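Local coordinates for cell division control protein 45 cdc45 putative (PDB 6CC2) that probably serves in eukaryotic DNA replication as the Cdc45 subunit of the CMG replicative helicase and is distantly related to RecJ-type DHH phosphoesterases, at residues A[22-32]-A[76-85]; A[423-431]-A[529-537]. One frame throughout, in Å; residues are numbered along the deposited sequence.

Interaction 1: A[22-32]-A[76-85]; sequences KKTIQLYVSPT and DVHTVFFIDC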
loop_
_atom_site.group_PDB
_atom_site.type_symbol
_atom_site.label_atom_id
_atom_site.label_comp_id
_atom_site.label_asym_id
_atom_site.label_seq_id
_atom_site.Cartn_x
_atom_site.Cartn_y
_atom_site.Cartn_z
ATOM N N LYS A 22 11.166 16.238 29.671
ATOM C CA LYS A 22 11.963 15.074 29.291
ATOM C C LYS A 22 11.107 13.886 28.867
ATOM O O LYS A 22 11.616 12.760 28.777
ATOM C CB LYS A 22 12.899 14.633 30.425
ATOM C CG LYS A 22 14.062 13.755 29.972
ATOM C CD LYS A 22 14.398 12.677 30.998
ATOM C CE LYS A 22 14.872 13.274 32.311
ATOM N NZ LYS A 22 15.199 12.213 33.307
ATOM N N LYS A 23 9.825 14.096 28.605
ATOM C CA LYS A 23 8.955 13.030 28.129
ATOM C C LYS A 23 9.006 12.948 26.601
ATOM O O LYS A 23 9.424 13.886 25.920
ATOM C CB LYS A 23 7.525 13.267 28.616
ATOM C CG LYS A 23 7.384 13.267 30.138
ATOM C CD LYS A 23 5.959 13.586 30.558
ATOM C CE LYS A 23 5.755 13.352 32.043
ATOM N NZ LYS A 23 4.345 13.610 32.443
ATOM N N THR A 24 8.578 11.803 26.071
ATOM C CA THR A 24 8.732 11.516 24.650
ATOM C C THR A 24 7.398 11.143 23.997
ATOM O O THR A 24 6.399 10.863 24.662
ATOM C CB THR A 24 9.745 10.377 24.419
ATOM O OG1 THR A 24 9.163 9.138 24.841
ATOM C CG2 THR A 24 11.024 10.627 25.198
ATOM N N ILE A 25 7.405 11.163 22.672
ATOM C CA ILE A 25 6.249 10.822 21.844
ATOM C C ILE A 25 6.549 9.505 21.136
ATOM O O ILE A 25 7.615 9.339 20.537
ATOM C CB ILE A 25 5.938 11.927 20.816
ATOM C CG1 ILE A 25 5.710 13.270 21.518
ATOM C CG2 ILE A 25 4.735 11.552 19.979
ATOM C CD1 ILE A 25 5.824 14.454 20.569
ATOM N N GLN A 26 5.600 8.575 21.182
ATOM C CA GLN A 26 5.727 7.272 20.556
ATOM C C GLN A 26 4.720 7.205 19.420
ATOM O O GLN A 26 3.522 7.427 19.634
ATOM C CB GLN A 26 5.454 6.177 21.584
ATOM C CG GLN A 26 6.236 4.930 21.403
ATOM C CD GLN A 26 5.923 3.932 22.491
ATOM O OE1 GLN A 26 4.839 3.978 23.074
ATOM N NE2 GLN A 26 6.841 3.020 22.752
ATOM N N LEU A 27 5.193 6.900 18.207
ATOM C CA LEU A 27 4.322 6.821 17.049
ATOM C C LEU A 27 4.301 5.393 16.529
ATOM O O LEU A 27 5.338 4.868 16.121
ATOM C CB LEU A 27 4.790 7.787 15.947
ATOM C CG LEU A 27 4.776 9.259 16.375
ATOM C CD1 LEU A 27 6.171 9.700 16.787
ATOM C CD2 LEU A 27 4.213 10.134 15.282
ATOM N N TYR A 28 3.133 4.766 16.592
ATOM C CA TYR A 28 2.920 3.401 16.123
ATOM C C TYR A 28 2.481 3.457 14.659
ATOM O O TYR A 28 1.480 4.087 14.327
ATOM C CB TYR A 28 1.856 2.717 16.985
ATOM C CG TYR A 28 2.224 2.503 18.434
ATOM C CD1 TYR A 28 2.466 3.578 19.284
ATOM C CD2 TYR A 28 2.318 1.232 18.961
ATOM C CE1 TYR A 28 2.814 3.379 20.610
ATOM C CE2 TYR A 28 2.644 1.013 20.288
ATOM C CZ TYR A 28 2.899 2.094 21.108
ATOM O OH TYR A 28 3.229 1.871 22.422
ATOM N N VAL A 29 3.243 2.797 13.791
ATOM C CA VAL A 29 3.119 2.971 12.355
ATOM C C VAL A 29 2.740 1.633 11.744
ATOM O O VAL A 29 3.503 0.671 11.844
ATOM C CB VAL A 29 4.416 3.496 11.741
ATOM C CG1 VAL A 29 4.217 3.790 10.263
ATOM C CG2 VAL A 29 4.897 4.732 12.480
ATOM N N SER A 30 1.583 1.578 11.147
ATOM C CA SER A 30 1.169 0.387 10.403
ATOM C C SER A 30 1.834 0.356 9.022
ATOM O O SER A 30 2.346 1.368 8.547
ATOM C CB SER A 30 -0.340 0.369 10.312
ATOM O OG SER A 30 -0.810 1.440 9.536
ATOM N N PRO A 31 1.851 -0.812 8.360
ATOM C CA PRO A 31 2.734 -0.988 7.179
ATOM C C PRO A 31 2.143 -0.502 5.861
ATOM O O PRO A 31 1.836 -1.273 4.947
ATOM C CB PRO A 31 2.980 -2.498 7.156
ATOM C CG PRO A 31 2.210 -3.091 8.307
ATOM C CD PRO A 31 1.252 -2.087 8.802
ATOM N N THR A 32 1.977 0.815 5.737
ATOM C CA THR A 32 1.624 1.427 4.454
ATOM C C THR A 32 2.573 2.583 4.185
ATOM O O THR A 32 3.111 3.183 5.113
ATOM C CB THR A 32 0.167 1.947 4.441
ATOM O OG1 THR A 32 0.038 3.117 5.213
ATOM C CG2 THR A 32 -0.812 0.860 4.959
ATOM N N ASP A 76 9.508 7.322 29.597
ATOM C CA ASP A 76 9.124 8.723 29.582
ATOM C C ASP A 76 8.097 9.040 28.499
ATOM O O ASP A 76 7.932 10.209 28.136
ATOM C CB ASP A 76 10.365 9.598 29.394
ATOM C CG ASP A 76 11.415 9.361 30.465
ATOM O OD1 ASP A 76 11.047 9.289 31.658
ATOM O OD2 ASP A 76 12.608 9.243 30.112
ATOM N N VAL A 77 7.396 8.034 27.977
ATOM C CA VAL A 77 6.435 8.287 26.913
ATOM C C VAL A 77 5.205 8.964 27.501
ATOM O O VAL A 77 4.546 8.422 28.391
ATOM C CB VAL A 77 6.070 6.986 26.180
ATOM C CG1 VAL A 77 5.029 7.257 25.103
ATOM C CG2 VAL A 77 7.315 6.388 25.570
ATOM N N HIS A 78 4.897 10.167 27.004
ATOM C CA HIS A 78 3.748 10.936 27.453
ATOM C C HIS A 78 2.611 10.968 26.445
ATOM O O HIS A 78 1.470 11.237 26.830
ATOM C CB HIS A 78 4.161 12.388 27.766
ATOM C CG HIS A 78 4.647 13.169 26.574
ATOM N ND1 HIS A 78 3.808 13.899 25.762
ATOM C CD2 HIS A 78 5.893 13.347 26.070
ATOM C CE1 HIS A 78 4.507 14.493 24.815
ATOM N NE2 HIS A 78 5.778 14.177 24.979
ATOM N N THR A 79 2.889 10.683 25.174
ATOM C CA THR A 79 1.904 10.770 24.124
ATOM C C THR A 79 2.159 9.619 23.158
ATOM O O THR A 79 3.319 9.291 22.882
ATOM C CB THR A 79 2.002 12.091 23.357
ATOM O OG1 THR A 79 1.820 13.190 24.238
ATOM C CG2 THR A 79 0.951 12.174 22.279
ATOM N N VAL A 80 1.088 9.025 22.643
ATOM C CA VAL A 80 1.197 8.037 21.571
ATOM C C VAL A 80 0.324 8.483 20.408
ATOM O O VAL A 80 -0.772 9.024 20.603
ATOM C CB VAL A 80 0.801 6.616 22.032
ATOM C CG1 VAL A 80 1.700 6.185 23.156
ATOM C CG2 VAL A 80 -0.668 6.563 22.432
ATOM N N PHE A 81 0.833 8.264 19.199
ATOM C CA PHE A 81 0.078 8.397 17.964
ATOM C C PHE A 81 -0.042 7.014 17.340
ATOM O O PHE A 81 0.957 6.301 17.238
ATOM C CB PHE A 81 0.790 9.322 16.973
ATOM C CG PHE A 81 0.695 10.754 17.317
ATOM C CD1 PHE A 81 1.562 11.321 18.244
ATOM C CD2 PHE A 81 -0.257 11.569 16.706
ATOM C CE1 PHE A 81 1.487 12.670 18.542
ATOM C CE2 PHE A 81 -0.329 12.918 17.020
ATOM C CZ PHE A 81 0.532 13.457 17.942
ATOM N N PHE A 82 -1.253 6.644 16.941
ATOM C CA PHE A 82 -1.510 5.445 16.159
ATOM C C PHE A 82 -1.785 5.898 14.732
ATOM O O PHE A 82 -2.713 6.692 14.493
ATOM C CB PHE A 82 -2.692 4.667 16.729
ATOM C CG PHE A 82 -2.492 4.198 18.154
ATOM C CD1 PHE A 82 -1.254 3.755 18.594
ATOM C CD2 PHE A 82 -3.539 4.215 19.046
ATOM C CE1 PHE A 82 -1.068 3.320 19.899
ATOM C CE2 PHE A 82 -3.364 3.775 20.356
ATOM C CZ PHE A 82 -2.119 3.325 20.783
ATOM N N ILE A 83 -0.959 5.431 13.792
ATOM C CA ILE A 83 -1.002 5.902 12.405
ATOM C C ILE A 83 -1.519 4.792 11.491
ATOM O O ILE A 83 -0.893 3.734 11.361
ATOM C CB ILE A 83 0.383 6.399 11.957
ATOM C CG1 ILE A 83 0.827 7.568 12.842
ATOM C CG2 ILE A 83 0.365 6.798 10.485
ATOM C CD1 ILE A 83 2.241 8.057 12.565
ATOM N N ASP A 84 -2.652 5.083 10.837
ATOM C CA ASP A 84 -3.329 4.207 9.855
ATOM C C ASP A 84 -3.778 2.896 10.483
ATOM O O ASP A 84 -3.952 1.893 9.811
ATOM C CB ASP A 84 -2.481 3.966 8.601
ATOM C CG ASP A 84 -3.300 4.124 7.295
ATOM O OD1 ASP A 84 -4.491 4.510 7.366
ATOM O OD2 ASP A 84 -2.753 3.875 6.193
ATOM N N CYS A 85 -4.004 2.910 11.793
ATOM C CA CYS A 85 -4.621 1.807 12.505
ATOM C C CYS A 85 -5.302 2.368 13.749
ATOM O O CYS A 85 -5.125 3.541 14.094
ATOM C CB CYS A 85 -3.597 0.739 12.891
ATOM S SG CYS A 85 -2.275 1.317 13.993
HETATM O O HOH W 1 8.487 14.913 23.002
#
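T24 pairs with V77 and V29 with I83 at the two ends of a parallel strand pair whose axes approach to 4.6 Å at 16°, with a beta bulge at H78 shifting the register. T24, Q26 and Y28 each give N-H and C=O to strand 77-83 (in turn D76 O and H78 N, T79 O and F81 N, F81 O and I83 N), while I25, L27 and V29 turn theirs toward strand 53-57. On the face bearing Q26, Y28, V80 and F82, the edge of the F82 ring points into the face of Y28, a T-shaped pair with centroids 5.1 Å apart and planes at 82°. V80 CG1 touches Y28 CE1 obliquely at 3.9 Å. The Y28 hydroxyl donates to Q26 OE1 at 2.7 Å, from above the amide plane, while T71 holds Q26 NE2, so this buried amide is fixed at both ends. The reverse face is mostly apolar: I25 CG2 meets the F81 ring edge at CD1 (3.6 Å), and L27 CD2 touches I83 CD1. H78, the extra residue of the bulge, turns its ring back against I25 CG1, and R18 binds both H78 ND1 and T79 OG1. Past the strands, S30 OG (chi1 66°) reaches a lone pair of I83 O at 2.9 Å, which S30 N also binds. T32 OG1 donates to the anti lone pair of D84 OD2 (3.1 Å) and caps A35 N; D84 OD1 bonds S108. Strand 77-83 leads on to strand 102-106; helix 33-48 lies on the L27 face and helix 61-71 on the Y28 face, a three-layer alpha/beta (Rossmann-like) sandwich.

Interaction 2: A[423-431]-A[529-537]; sequences EANKYRFCS and LVKYKKALH. With EDO (1,2-ethanediol), chain C.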
loop_
_atom_site.group_PDB
_atom_site.type_symbol
_atom_site.label_atom_id
_atom_site.label_comp_id
_atom_site.label_asym_id
_atom_site.label_seq_id
_atom_site.Cartn_x
_atom_site.Cartn_y
_atom_site.Cartn_z
ATOM N N GLU A 423 -15.284 -20.432 -3.775
ATOM C CA GLU A 423 -16.071 -21.195 -2.822
ATOM C C GLU A 423 -17.154 -20.277 -2.276
ATOM O O GLU A 423 -16.883 -19.409 -1.445
ATOM C CB GLU A 423 -15.182 -21.761 -1.719
ATOM C CG GLU A 423 -14.175 -22.780 -2.243
ATOM C CD GLU A 423 -14.851 -23.987 -2.903
ATOM O OE1 GLU A 423 -15.937 -24.390 -2.454
ATOM O OE2 GLU A 423 -14.293 -24.512 -3.883
ATOM N N ALA A 424 -18.367 -20.450 -2.790
ATOM C CA ALA A 424 -19.580 -19.838 -2.245
ATOM C C ALA A 424 -19.525 -18.316 -2.236
ATOM O O ALA A 424 -20.231 -17.667 -1.444
ATOM C CB ALA A 424 -19.858 -20.364 -0.833
ATOM N N ASN A 425 -18.732 -17.725 -3.121
ATOM C CA ASN A 425 -18.540 -16.274 -3.145
ATOM C C ASN A 425 -18.115 -15.739 -1.786
ATOM O O ASN A 425 -18.444 -14.620 -1.406
ATOM C CB ASN A 425 -19.797 -15.565 -3.631
ATOM C CG ASN A 425 -20.032 -15.782 -5.090
ATOM O OD1 ASN A 425 -19.124 -15.595 -5.895
ATOM N ND2 ASN A 425 -21.221 -16.211 -5.436
ATOM N N LYS A 426 -17.378 -16.543 -1.045
ATOM C CA LYS A 426 -16.772 -16.127 0.218
ATOM C C LYS A 426 -15.277 -15.929 0.091
ATOM O O LYS A 426 -14.708 -15.036 0.727
ATOM C CB LYS A 426 -17.054 -17.172 1.298
ATOM C CG LYS A 426 -18.532 -17.476 1.521
ATOM C CD LYS A 426 -19.126 -16.579 2.583
ATOM C CE LYS A 426 -20.564 -16.971 2.893
ATOM N NZ LYS A 426 -21.089 -16.223 4.066
ATOM N N TYR A 427 -14.619 -16.750 -0.717
ATOM C CA TYR A 427 -13.193 -16.670 -0.924
ATOM C C TYR A 427 -12.865 -17.480 -2.161
ATOM O O TYR A 427 -13.615 -18.368 -2.559
ATOM C CB TYR A 427 -12.388 -17.203 0.280
ATOM C CG TYR A 427 -12.762 -18.605 0.685
ATOM C CD1 TYR A 427 -13.797 -18.844 1.581
ATOM C CD2 TYR A 427 -12.087 -19.705 0.164
ATOM C CE1 TYR A 427 -14.164 -20.127 1.934
ATOM C CE2 TYR A 427 -12.458 -20.991 0.509
ATOM C CZ TYR A 427 -13.502 -21.197 1.394
ATOM O OH TYR A 427 -13.871 -22.474 1.767
ATOM N N ARG A 428 -11.739 -17.153 -2.756
ATOM C CA ARG A 428 -11.123 -18.002 -3.760
ATOM C C ARG A 428 -10.062 -18.843 -3.062
ATOM O O ARG A 428 -9.425 -18.389 -2.109
ATOM C CB ARG A 428 -10.488 -17.218 -4.892
ATOM C CG ARG A 428 -11.491 -16.499 -5.731
ATOM C CD ARG A 428 -10.843 -15.923 -6.985
ATOM N NE ARG A 428 -11.918 -15.410 -7.823
ATOM C CZ ARG A 428 -12.372 -14.162 -7.805
ATOM N NH1 ARG A 428 -11.785 -13.242 -7.058
ATOM N NH2 ARG A 428 -13.392 -13.834 -8.577
ATOM N N PHE A 429 -9.921 -20.077 -3.511
ATOM C CA PHE A 429 -8.961 -21.013 -2.930
ATOM C C PHE A 429 -8.146 -21.582 -4.077
ATOM O O PHE A 429 -8.713 -22.018 -5.087
ATOM C CB PHE A 429 -9.651 -22.165 -2.176
ATOM C CG PHE A 429 -8.694 -23.029 -1.425
ATOM C CD1 PHE A 429 -7.943 -23.996 -2.089
ATOM C CD2 PHE A 429 -8.536 -22.884 -0.073
ATOM C CE1 PHE A 429 -7.035 -24.791 -1.374
ATOM C CE2 PHE A 429 -7.624 -23.657 0.636
ATOM C CZ PHE A 429 -6.868 -24.597 -0.031
ATOM N N CYS A 430 -6.823 -21.582 -3.911
ATOM C CA CYS A 430 -5.936 -22.141 -4.913
ATOM C C CYS A 430 -4.852 -22.939 -4.204
ATOM O O CYS A 430 -4.308 -22.481 -3.205
ATOM C CB CYS A 430 -5.290 -21.062 -5.749
ATOM S SG CYS A 430 -4.486 -21.754 -7.199
ATOM N N SER A 431 -4.542 -24.117 -4.721
ATOM C CA SER A 431 -3.476 -24.935 -4.157
ATOM C C SER A 431 -2.465 -25.262 -5.243
ATOM O O SER A 431 -2.831 -25.511 -6.389
ATOM C CB SER A 431 -4.012 -26.229 -3.507
ATOM O OG SER A 431 -4.578 -27.104 -4.420
ATOM N N LEU A 529 -5.103 -31.789 3.180
ATOM C CA LEU A 529 -5.594 -30.695 2.341
ATOM C C LEU A 529 -7.110 -30.752 2.195
ATOM O O LEU A 529 -7.787 -29.724 2.324
ATOM C CB LEU A 529 -4.918 -30.744 0.964
ATOM C CG LEU A 529 -5.386 -29.668 -0.014
ATOM C CD1 LEU A 529 -5.043 -28.281 0.447
ATOM C CD2 LEU A 529 -4.784 -29.933 -1.418
ATOM N N VAL A 530 -7.653 -31.939 1.883
ATOM C CA VAL A 530 -9.098 -32.077 1.699
ATOM C C VAL A 530 -9.832 -31.811 3.011
ATOM O O VAL A 530 -10.830 -31.072 3.026
ATOM C CB VAL A 530 -9.432 -33.468 1.130
ATOM C CG1 VAL A 530 -10.910 -33.770 1.242
ATOM C CG2 VAL A 530 -8.992 -33.540 -0.329
ATOM N N LYS A 531 -9.317 -32.351 4.112
ATOM C CA LYS A 531 -9.902 -32.106 5.423
ATOM C C LYS A 531 -9.952 -30.610 5.720
ATOM O O LYS A 531 -10.979 -30.077 6.183
ATOM C CB LYS A 531 -9.091 -32.844 6.488
ATOM C CG LYS A 531 -9.579 -32.647 7.906
ATOM C CD LYS A 531 -8.655 -33.361 8.892
ATOM C CE LYS A 531 -9.166 -33.236 10.320
ATOM N NZ LYS A 531 -8.253 -33.895 11.285
ATOM N N TYR A 532 -8.849 -29.913 5.467
ATOM C CA TYR A 532 -8.797 -28.471 5.700
ATOM C C TYR A 532 -9.758 -27.708 4.798
ATOM O O TYR A 532 -10.438 -26.773 5.245
ATOM C CB TYR A 532 -7.377 -27.967 5.489
ATOM C CG TYR A 532 -7.282 -26.472 5.617
ATOM C CD1 TYR A 532 -7.356 -25.865 6.864
ATOM C CD2 TYR A 532 -7.182 -25.658 4.508
ATOM C CE1 TYR A 532 -7.306 -24.508 6.989
ATOM C CE2 TYR A 532 -7.123 -24.297 4.631
ATOM C CZ TYR A 532 -7.186 -23.724 5.877
ATOM O OH TYR A 532 -7.152 -22.368 5.999
ATOM N N LYS A 533 -9.836 -28.079 3.516
ATOM C CA LYS A 533 -10.758 -27.380 2.632
ATOM C C LYS A 533 -12.195 -27.562 3.100
ATOM O O LYS A 533 -12.996 -26.613 3.046
ATOM C CB LYS A 533 -10.580 -27.887 1.193
ATOM C CG LYS A 533 -9.265 -27.397 0.551
ATOM C CD LYS A 533 -8.846 -28.276 -0.646
ATOM C CE LYS A 533 -9.560 -27.899 -1.897
ATOM N NZ LYS A 533 -9.147 -28.782 -3.063
ATOM N N LYS A 534 -12.541 -28.766 3.569
ATOM C CA LYS A 534 -13.899 -29.011 4.051
ATOM C C LYS A 534 -14.192 -28.195 5.306
ATOM O O LYS A 534 -15.296 -27.657 5.454
ATOM C CB LYS A 534 -14.114 -30.502 4.316
ATOM C CG LYS A 534 -14.100 -31.352 3.047
ATOM C CD LYS A 534 -14.428 -32.819 3.335
ATOM C CE LYS A 534 -13.395 -33.459 4.256
ATOM N NZ LYS A 534 -13.497 -34.946 4.282
ATOM N N ALA A 535 -13.219 -28.105 6.215
ATOM C CA ALA A 535 -13.398 -27.329 7.441
ATOM C C ALA A 535 -13.527 -25.847 7.144
ATOM O O ALA A 535 -14.346 -25.144 7.762
ATOM C CB ALA A 535 -12.217 -27.566 8.388
ATOM N N LEU A 536 -12.697 -25.349 6.229
ATOM C CA LEU A 536 -12.777 -23.962 5.818
ATOM C C LEU A 536 -14.154 -23.662 5.252
ATOM O O LEU A 536 -14.797 -22.682 5.635
ATOM C CB LEU A 536 -11.686 -23.700 4.787
ATOM C CG LEU A 536 -11.271 -22.275 4.462
ATOM C CD1 LEU A 536 -10.577 -21.589 5.621
ATOM C CD2 LEU A 536 -10.362 -22.369 3.233
ATOM N N HIS A 537 -14.638 -24.525 4.353
ATOM C CA HIS A 537 -15.939 -24.301 3.729
ATOM C C HIS A 537 -17.052 -24.275 4.772
ATOM O O HIS A 537 -17.993 -23.482 4.672
ATOM C CB HIS A 537 -16.195 -25.393 2.693
ATOM C CG HIS A 537 -17.330 -25.101 1.767
ATOM N ND1 HIS A 537 -18.646 -25.341 2.101
ATOM C CD2 HIS A 537 -17.345 -24.607 0.504
ATOM C CE1 HIS A 537 -19.423 -24.989 1.091
ATOM N NE2 HIS A 537 -18.658 -24.542 0.110
HETATM C C1 EDO C . -10.926 -18.948 -9.003
HETATM O O1 EDO C . -10.037 -18.179 -9.844
HETATM C C2 EDO C . -12.372 -18.817 -9.486
HETATM O O2 EDO C . -12.791 -17.450 -9.477
HETATM O O HOH W 2 -12.841 -24.643 0.932
HETATM O O HOH W 3 -7.393 -26.855 -4.594
#
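F429, H537 and Y427 carry this contact, in which strand 427-431 runs antiparallel to helix 529-537 with axes 11.6 Å apart. F429 has CG anti to its backbone N (chi1 -172°), which sends the ring out to the helix. K533 CG lies over one ring face, a CH-pi contact 4.1 Å from the F429 centroid, so the lysine uses its aliphatic stem as a lid. L529 CD1 and Y532 CE2 come to the ring edge, and L536 CD2 meets F429 CD2 obliquely at 3.8 Å; a large flat side chain suits a place ringed by four helix residues. The amine of K533 continues beyond the lid to a water it donates to, which also bonds S431 OG.

Y427 points the same way two residues earlier. Its CE2 rests 3.7 Å from L536 CD2, while E423 CB lies over a ring face and F540 adds a further ring. The hydroxyl sits 3.4 Å from H537 CA and makes no direct bond to the helix; a water shared with K533 O, 2.9 Å from that carbonyl, links them instead. H537 swings its imidazole beside E423, whose OE1 stands at the ring edge 3.3 Å from H537 CD2, the two planes 68° apart. With no direct hydrogen bond across the contact, apolar packing and bridging waters join the segments.

C430 points away from the helix and forms a disulfide with C420 of the adjacent strand. R428, which does not touch the helix, bonds K464 O and, through NE, O2 of an ethanediol probably from the crystallisation liquor. A classic beta bulge, K426 and Y427 opposite E423, shapes the hairpin end. Together this is an alpha/beta sandwich, a mixed sheet with helix 529-537 on the F429 side and helix 444-462 on the R428 side.

Overall arrangement
Interaction 1 is complete before interaction 2 begins along the chain, and the two do not touch: their centres are 39 Å apart and their nearest atoms about 22 Å. Each belongs to its own sheet. Residues 22-32 and 76-85 form two inner strands of the parallel N-terminal sheet, whereas 423-431 lies in the mixed C-terminal sheet and 529-537 is the last helix packed against it. One contact is strand beside strand, the other helix on sheet. They belong to separate alpha/beta units at the two ends of the chain, with a largely helical region between, consistent with the two-lobed plan of RecJ-like proteins.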